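Local atomic coordinates of citrate synthase (Metallosphaera sedula, PDB entry 6ABX), a protein that probably catalyses the condensation of oxaloacetate with acetyl-CoA and water to give citrate and free CoA, a step of the tricarboxylic acid cycle. Residues A[74-77]-A[78-81]; A[278-281]-A[282-286]. All blocks are in the same frame, centred on the assembly; numbering follows the deposited sequence.

Contact 1 (A[74-77]-A[78-81])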
ATOM      1  N   ILE A  74       4.084   9.704 -20.456  1.00 13.49           N
ATOM      2  CA  ILE A  74       4.085   8.351 -19.933  1.00 14.45           C
ATOM      3  C   ILE A  74       4.716   7.394 -20.949  1.00 14.76           C
ATOM      4  O   ILE A  74       4.642   7.605 -22.178  1.00 13.78           O
ATOM      5  CB  ILE A  74       2.669   7.931 -19.516  1.00 15.02           C
ATOM      6  CG1 ILE A  74       1.669   8.070 -20.665  1.00 14.07           C
ATOM      7  CG2 ILE A  74       2.227   8.713 -18.289  1.00 15.55           C
ATOM      8  CD1 ILE A  74       0.259   7.560 -20.335  1.00 15.84           C
ATOM      9  N   SER A  75       5.220   6.291 -20.420  1.00 15.14           N
ATOM     10  CA  SER A  75       5.886   5.278 -21.249  1.00 15.85           C
ATOM     11  C   SER A  75       4.901   4.601 -22.178  1.00 17.90           C
ATOM     12  O   SER A  75       3.692   4.575 -21.951  1.00 15.65           O
ATOM     13  CB  SER A  75       6.610   4.267 -20.408  1.00 15.88           C
ATOM     14  OG  SER A  75       5.707   3.464 -19.646  1.00 15.87           O
ATOM     15  N   GLU A  76       5.454   4.039 -23.265  1.00 20.67           N
ATOM     16  CA  GLU A  76       4.622   3.265 -24.178  1.00 21.81           C
ATOM     17  C   GLU A  76       3.928   2.089 -23.464  1.00 19.65           C
ATOM     18  O   GLU A  76       2.730   1.802 -23.760  1.00 18.92           O
ATOM     19  CB  GLU A  76       5.479   2.768 -25.357  1.00 27.19           C
ATOM     20  CG  GLU A  76       5.533   3.786 -26.466  1.00 37.56           C
ATOM     21  CD  GLU A  76       4.256   3.902 -27.283  1.00 45.95           C
ATOM     22  OE1 GLU A  76       3.497   2.906 -27.340  1.00 61.52           O
ATOM     23  OE2 GLU A  76       4.035   4.976 -27.880  1.00 59.90           O
ATOM     24  N   ASP A  77       4.643   1.411 -22.556  1.00 18.91           N
ATOM     25  CA  ASP A  77       4.120   0.280 -21.817  1.00 22.53           C
ATOM     26  C   ASP A  77       2.878   0.725 -21.033  1.00 18.83           C
ATOM     27  O   ASP A  77       1.836   0.031 -20.970  1.00 18.33           O
ATOM     28  CB  ASP A  77       5.165  -0.312 -20.884  1.00 25.17           C
ATOM     29  CG  ASP A  77       6.057  -1.326 -21.583  1.00 32.89           C
ATOM     30  OD1 ASP A  77       6.001  -1.393 -22.848  1.00 34.94           O
ATOM     31  OD2 ASP A  77       6.793  -2.031 -20.862  1.00 42.67           O
ATOM     32  N   ILE A  78       2.982   1.919 -20.431  1.00 16.57           N
ATOM     33  CA  ILE A  78       1.907   2.410 -19.540  1.00 15.09           C
ATOM     34  C   ILE A  78       0.733   2.853 -20.404  1.00 15.39           C
ATOM     35  O   ILE A  78      -0.366   2.488 -20.109  1.00 13.86           O
ATOM     36  CB  ILE A  78       2.395   3.486 -18.552  1.00 14.70           C
ATOM     37  CG1 ILE A  78       3.215   2.807 -17.450  1.00 15.45           C
ATOM     38  CG2 ILE A  78       1.251   4.288 -17.965  1.00 14.90           C
ATOM     39  CD1 ILE A  78       3.934   3.752 -16.528  1.00 17.12           C
ATOM     40  N   SER A  79       1.013   3.597 -21.483  1.00 16.39           N
ATOM     41  CA  SER A  79      -0.062   4.071 -22.298  1.00 15.78           C
ATOM     42  C   SER A  79      -0.785   2.897 -22.944  1.00 16.23           C
ATOM     43  O   SER A  79      -2.006   2.961 -23.042  1.00 15.61           O
ATOM     44  CB  SER A  79       0.322   5.122 -23.317  1.00 18.30           C
ATOM     45  OG  SER A  79       1.324   4.648 -24.202  1.00 19.99           O
ATOM     46  N   THR A  80      -0.046   1.891 -23.443  1.00 16.05           N
ATOM     47  CA  THR A  80      -0.702   0.716 -24.028  1.00 16.80           C
ATOM     48  C   THR A  80      -1.590   0.008 -22.990  1.00 15.24           C
ATOM     49  O   THR A  80      -2.716  -0.372 -23.304  1.00 15.39           O
ATOM     50  CB  THR A  80       0.270  -0.255 -24.711  1.00 18.64           C
ATOM     51  OG1 THR A  80       0.796   0.500 -25.804  1.00 19.53           O
ATOM     52  CG2 THR A  80      -0.416  -1.515 -25.194  1.00 20.04           C
ATOM     53  N   PHE A  81      -1.080  -0.167 -21.769  1.00 13.72           N
ATOM     54  CA  PHE A  81      -1.835  -0.762 -20.696  1.00 14.90           C
ATOM     55  C   PHE A  81      -3.150  -0.019 -20.426  1.00 13.86           C
ATOM     56  O   PHE A  81      -4.251  -0.617 -20.251  1.00 14.79           O
ATOM     57  CB  PHE A  81      -0.991  -0.883 -19.423  1.00 15.45           C
ATOM     58  CG  PHE A  81      -1.758  -1.603 -18.332  1.00 18.18           C
ATOM     59  CD1 PHE A  81      -1.794  -2.985 -18.279  1.00 19.65           C
ATOM     60  CD2 PHE A  81      -2.483  -0.888 -17.381  1.00 20.53           C
ATOM     61  CE1 PHE A  81      -2.509  -3.640 -17.285  1.00 22.25           C
ATOM     62  CE2 PHE A  81      -3.222  -1.555 -16.396  1.00 20.17           C
ATOM     63  CZ  PHE A  81      -3.234  -2.926 -16.356  1.00 22.25           C
TER
HETATM   64  O   HOH W   1       3.203   6.617 -24.412  1.00 24.20           O
HETATM   65  O   HOH W   2       0.452   3.282 -26.513  1.00 23.19           O
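Ser75 and Ile78 meet at the start of helix 76-85 and illustrate how a helix N-terminus finds acceptors for its first amide groups. As the N-cap, Ser75 turns OG between its own backbone N and carbonyl carbon (chi1 67°), which brings it round to accept from Ile78 N at 3.2 Å; the same OG is hydrogen-bonded to Glu105 OE1. Ile78 N also makes a weak, strongly bent bond to Ser75 O, whereas Ser79 N reaches that oxygen almost straight, at 2.9 Å. Replacing Ser75 by an alanine would probably leave Ile78 N with only that weak bond and cost Glu105 its hydroxyl partner.

The next two amides follow suit: Thr80 N bonds to Glu76 O at 2.8 Å, and Phe81 N to Asp77 O. Two waters link the polar groups of this turn. One molecule donates to Ile74 O at 2.8 Å and bonds to Ser79 OG at 2.7 Å; a second donates to Glu76 OE1 and joins this carboxylate to the hydroxyls of Ser79 and Thr80. Ile74 CD1 packs 3.9 Å from Ser79 CB and meets Ile78 CG2 as well.

Ile74 and Ser79 pack on helix 112-134, and Ile78 rests on Met101 of helix 91-105. Asp77 OD2 forms a salt bridge with Arg84 of the second subunit, where Phe81 also packs on Leu104, placing this helix start at the dimer interface.

Contact 2 (A[278-281]-A[282-286])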
ATOM      1  N   GLU A 278     -27.981  21.026 -17.548  1.00 31.27           N
ATOM      2  CA  GLU A 278     -27.854  19.892 -16.620  1.00 30.98           C
ATOM      3  C   GLU A 278     -27.091  20.331 -15.355  1.00 29.00           C
ATOM      4  O   GLU A 278     -27.528  20.061 -14.237  1.00 27.24           O
ATOM      5  CB  GLU A 278     -27.211  18.693 -17.324  1.00 33.80           C
ATOM      6  CG  GLU A 278     -26.870  17.539 -16.398  1.00 34.07           C
ATOM      7  CD  GLU A 278     -26.032  16.447 -17.035  1.00 34.34           C
ATOM      8  OE1 GLU A 278     -25.473  16.693 -18.107  1.00 37.25           O
ATOM      9  OE2 GLU A 278     -25.954  15.363 -16.471  1.00 33.25           O
ATOM     10  N   ILE A 279     -25.979  21.052 -15.509  1.00 25.01           N
ATOM     11  CA  ILE A 279     -25.148  21.372 -14.392  1.00 25.96           C
ATOM     12  C   ILE A 279     -25.867  22.407 -13.516  1.00 24.77           C
ATOM     13  O   ILE A 279     -25.801  22.371 -12.298  1.00 21.29           O
ATOM     14  CB  ILE A 279     -23.748  21.827 -14.857  1.00 25.85           C
ATOM     15  CG1 ILE A 279     -23.019  20.730 -15.637  1.00 27.78           C
ATOM     16  CG2 ILE A 279     -22.950  22.353 -13.690  1.00 24.87           C
ATOM     17  CD1 ILE A 279     -22.884  19.392 -14.923  1.00 27.59           C
ATOM     18  N   LYS A 280     -26.552  23.377 -14.147  1.00 26.71           N
ATOM     19  CA  LYS A 280     -27.261  24.373 -13.368  1.00 28.91           C
ATOM     20  C   LYS A 280     -28.312  23.694 -12.451  1.00 23.10           C
ATOM     21  O   LYS A 280     -28.438  24.025 -11.284  1.00 21.76           O
ATOM     22  CB  LYS A 280     -27.954  25.370 -14.301  1.00 36.21           C
ATOM     23  CG  LYS A 280     -28.564  26.571 -13.589  1.00 44.68           C
ATOM     24  CD  LYS A 280     -28.513  27.852 -14.403  1.00 50.84           C
ATOM     25  CE  LYS A 280     -28.289  29.076 -13.538  1.00 59.91           C
ATOM     26  NZ  LYS A 280     -29.445  29.309 -12.639  1.00 65.32           N
ATOM     27  N   ARG A 281     -29.049  22.757 -13.026  1.00 24.18           N
ATOM     28  CA  ARG A 281     -30.079  21.981 -12.366  1.00 25.70           C
ATOM     29  C   ARG A 281     -29.444  21.220 -11.197  1.00 21.80           C
ATOM     30  O   ARG A 281     -29.937  21.246 -10.050  1.00 21.75           O
ATOM     31  CB  ARG A 281     -30.696  21.038 -13.393  1.00 27.06           C
ATOM     32  CG  ARG A 281     -31.799  20.133 -12.871  1.00 32.05           C
ATOM     33  CD  ARG A 281     -32.628  19.541 -14.002  1.00 33.92           C
ATOM     34  NE  ARG A 281     -31.842  18.800 -14.986  1.00 38.63           N
ATOM     35  CZ  ARG A 281     -31.320  17.570 -14.814  1.00 40.99           C
ATOM     36  NH1 ARG A 281     -30.898  16.906 -15.869  1.00 42.74           N
ATOM     37  NH2 ARG A 281     -31.188  17.007 -13.618  1.00 41.46           N
ATOM     38  N   LEU A 282     -28.319  20.567 -11.478  1.00 19.11           N
ATOM     39  CA  LEU A 282     -27.664  19.743 -10.472  1.00 18.04           C
ATOM     40  C   LEU A 282     -27.144  20.588  -9.325  1.00 17.45           C
ATOM     41  O   LEU A 282     -27.199  20.140  -8.150  1.00 18.35           O
ATOM     42  CB  LEU A 282     -26.556  18.874 -11.082  1.00 17.45           C
ATOM     43  CG  LEU A 282     -26.995  17.721 -11.978  1.00 19.78           C
ATOM     44  CD1 LEU A 282     -25.777  17.028 -12.568  1.00 20.38           C
ATOM     45  CD2 LEU A 282     -27.815  16.689 -11.230  1.00 21.09           C
ATOM     46  N   PHE A 283     -26.669  21.805  -9.596  1.00 17.81           N
ATOM     47  CA  PHE A 283     -26.280  22.697  -8.535  1.00 20.28           C
ATOM     48  C   PHE A 283     -27.478  23.198  -7.713  1.00 18.21           C
ATOM     49  O   PHE A 283     -27.328  23.367  -6.515  1.00 19.28           O
ATOM     50  CB  PHE A 283     -25.475  23.888  -9.061  1.00 22.62           C
ATOM     51  CG  PHE A 283     -24.006  23.579  -9.114  1.00 24.44           C
ATOM     52  CD1 PHE A 283     -23.237  23.718  -7.970  1.00 27.36           C
ATOM     53  CD2 PHE A 283     -23.411  23.125 -10.283  1.00 29.45           C
ATOM     54  CE1 PHE A 283     -21.890  23.404  -8.011  1.00 27.55           C
ATOM     55  CE2 PHE A 283     -22.064  22.798 -10.315  1.00 26.74           C
ATOM     56  CZ  PHE A 283     -21.312  22.949  -9.174  1.00 27.65           C
ATOM     57  N   GLU A 284     -28.588  23.519  -8.370  1.00 21.27           N
ATOM     58  CA  GLU A 284     -29.827  23.920  -7.662  1.00 22.40           C
ATOM     59  C   GLU A 284     -30.216  22.800  -6.690  1.00 20.28           C
ATOM     60  O   GLU A 284     -30.496  23.078  -5.497  1.00 19.29           O
ATOM     61  CB  GLU A 284     -30.939  24.216  -8.668  1.00 29.11           C
ATOM     62  CG  GLU A 284     -30.662  25.468  -9.482  1.00 35.99           C
ATOM     63  CD  GLU A 284     -31.614  25.781 -10.628  1.00 44.68           C
ATOM     64  OE1 GLU A 284     -32.521  24.961 -10.909  1.00 47.22           O
ATOM     65  OE2 GLU A 284     -31.432  26.849 -11.255  1.00 49.24           O
ATOM     66  N   ILE A 285     -30.212  21.569  -7.205  1.00 19.07           N
ATOM     67  CA  ILE A 285     -30.506  20.369  -6.383  1.00 18.54           C
ATOM     68  C   ILE A 285     -29.568  20.308  -5.186  1.00 17.38           C
ATOM     69  O   ILE A 285     -29.997  20.161  -4.029  1.00 16.06           O
ATOM     70  CB  ILE A 285     -30.483  19.095  -7.228  1.00 18.03           C
ATOM     71  CG1 ILE A 285     -31.638  19.074  -8.223  1.00 19.52           C
ATOM     72  CG2 ILE A 285     -30.442  17.861  -6.340  1.00 17.95           C
ATOM     73  CD1 ILE A 285     -31.537  18.004  -9.248  1.00 19.49           C
ATOM     74  N   ALA A 286     -28.246  20.414  -5.418  1.00 17.01           N
ATOM     75  CA  ALA A 286     -27.284  20.280  -4.356  1.00 15.88           C
ATOM     76  C   ALA A 286     -27.494  21.342  -3.258  1.00 16.27           C
ATOM     77  O   ALA A 286     -27.420  21.078  -2.047  1.00 16.62           O
ATOM     78  CB  ALA A 286     -25.885  20.356  -4.966  1.00 16.94           C
TER
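Leu282, Phe283, Glu284 and Ile285 donate their backbone N-H groups to the carbonyl oxygens of Glu278, Ile279, Lys280 and Arg281 in regular alpha-helical i to i+4 bonds, Ile285 N reaching Arg281 O at 2.9 Å. That spacing shows how a helix brings side chains one turn apart into pairs. Ile279 and Phe283 run alongside each other, pointing the same way. The branch CG2 of Ile279, set anti to the backbone N, touches the ring at Phe283 CE2, 3.5 Å away, and the ring presents its edge to the carbonyl of Ile279, with Phe283 CD2 lying 3.2 Å from Ile279 O. Leu282 lies side by side with Glu278, its CD1 4.0 Å from Glu278 CG; the carboxylate beyond that methylene is hydrogen-bonded through OE2 to Tyr315 OH.

Lys280 bends along its chain and crosses the extended Glu284, whose CG stands beside its backbone N (chi1 -69°). Lys280 NZ and Glu284 OE2 form a long salt bridge of 3.5 Å, and the hydrogen bond within it is weak. Arg281 slants across Leu282, Arg281 NH2 lying 4.1 Å from Leu282 CD2, while Ile285 CD1 sits near the guanidinium plane at its edge; NH2 also makes a weak hydrogen bond to Glu229 O.

Around this turn of helix 277-297, Ile279, Leu282 and Phe283 pack on helix 310-316, with Lys275 in cation-pi contact with the Phe283 ring. Leu282 and Ile285 meet Phe225 of helix 220-228, and Arg281, Glu284 and Ile285 rest against Pro231 in the loop that follows.

Overall arrangement
From the N terminus, the chain passes a small antiparallel sheet and three helices before contact 1, where helix 76-85 begins; contact 2 comes some two hundred residues later, near the start of helix 277-297. Both join residues about one helical turn apart within a continuous stretch, so neither closes a long loop, and they follow in series without nesting or crossing. The centres of contact 1 and contact 2 are 37 Å apart, and the two do not meet. The 74-81 region ties its helix to helices 91-105 and 112-134 and to the second subunit, whereas the 278-286 region joins helices 220-228 and 310-316 within one chain, with Ile285 about 10 Å, side chain to side chain, from Leu248 of the acetyl-CoA site.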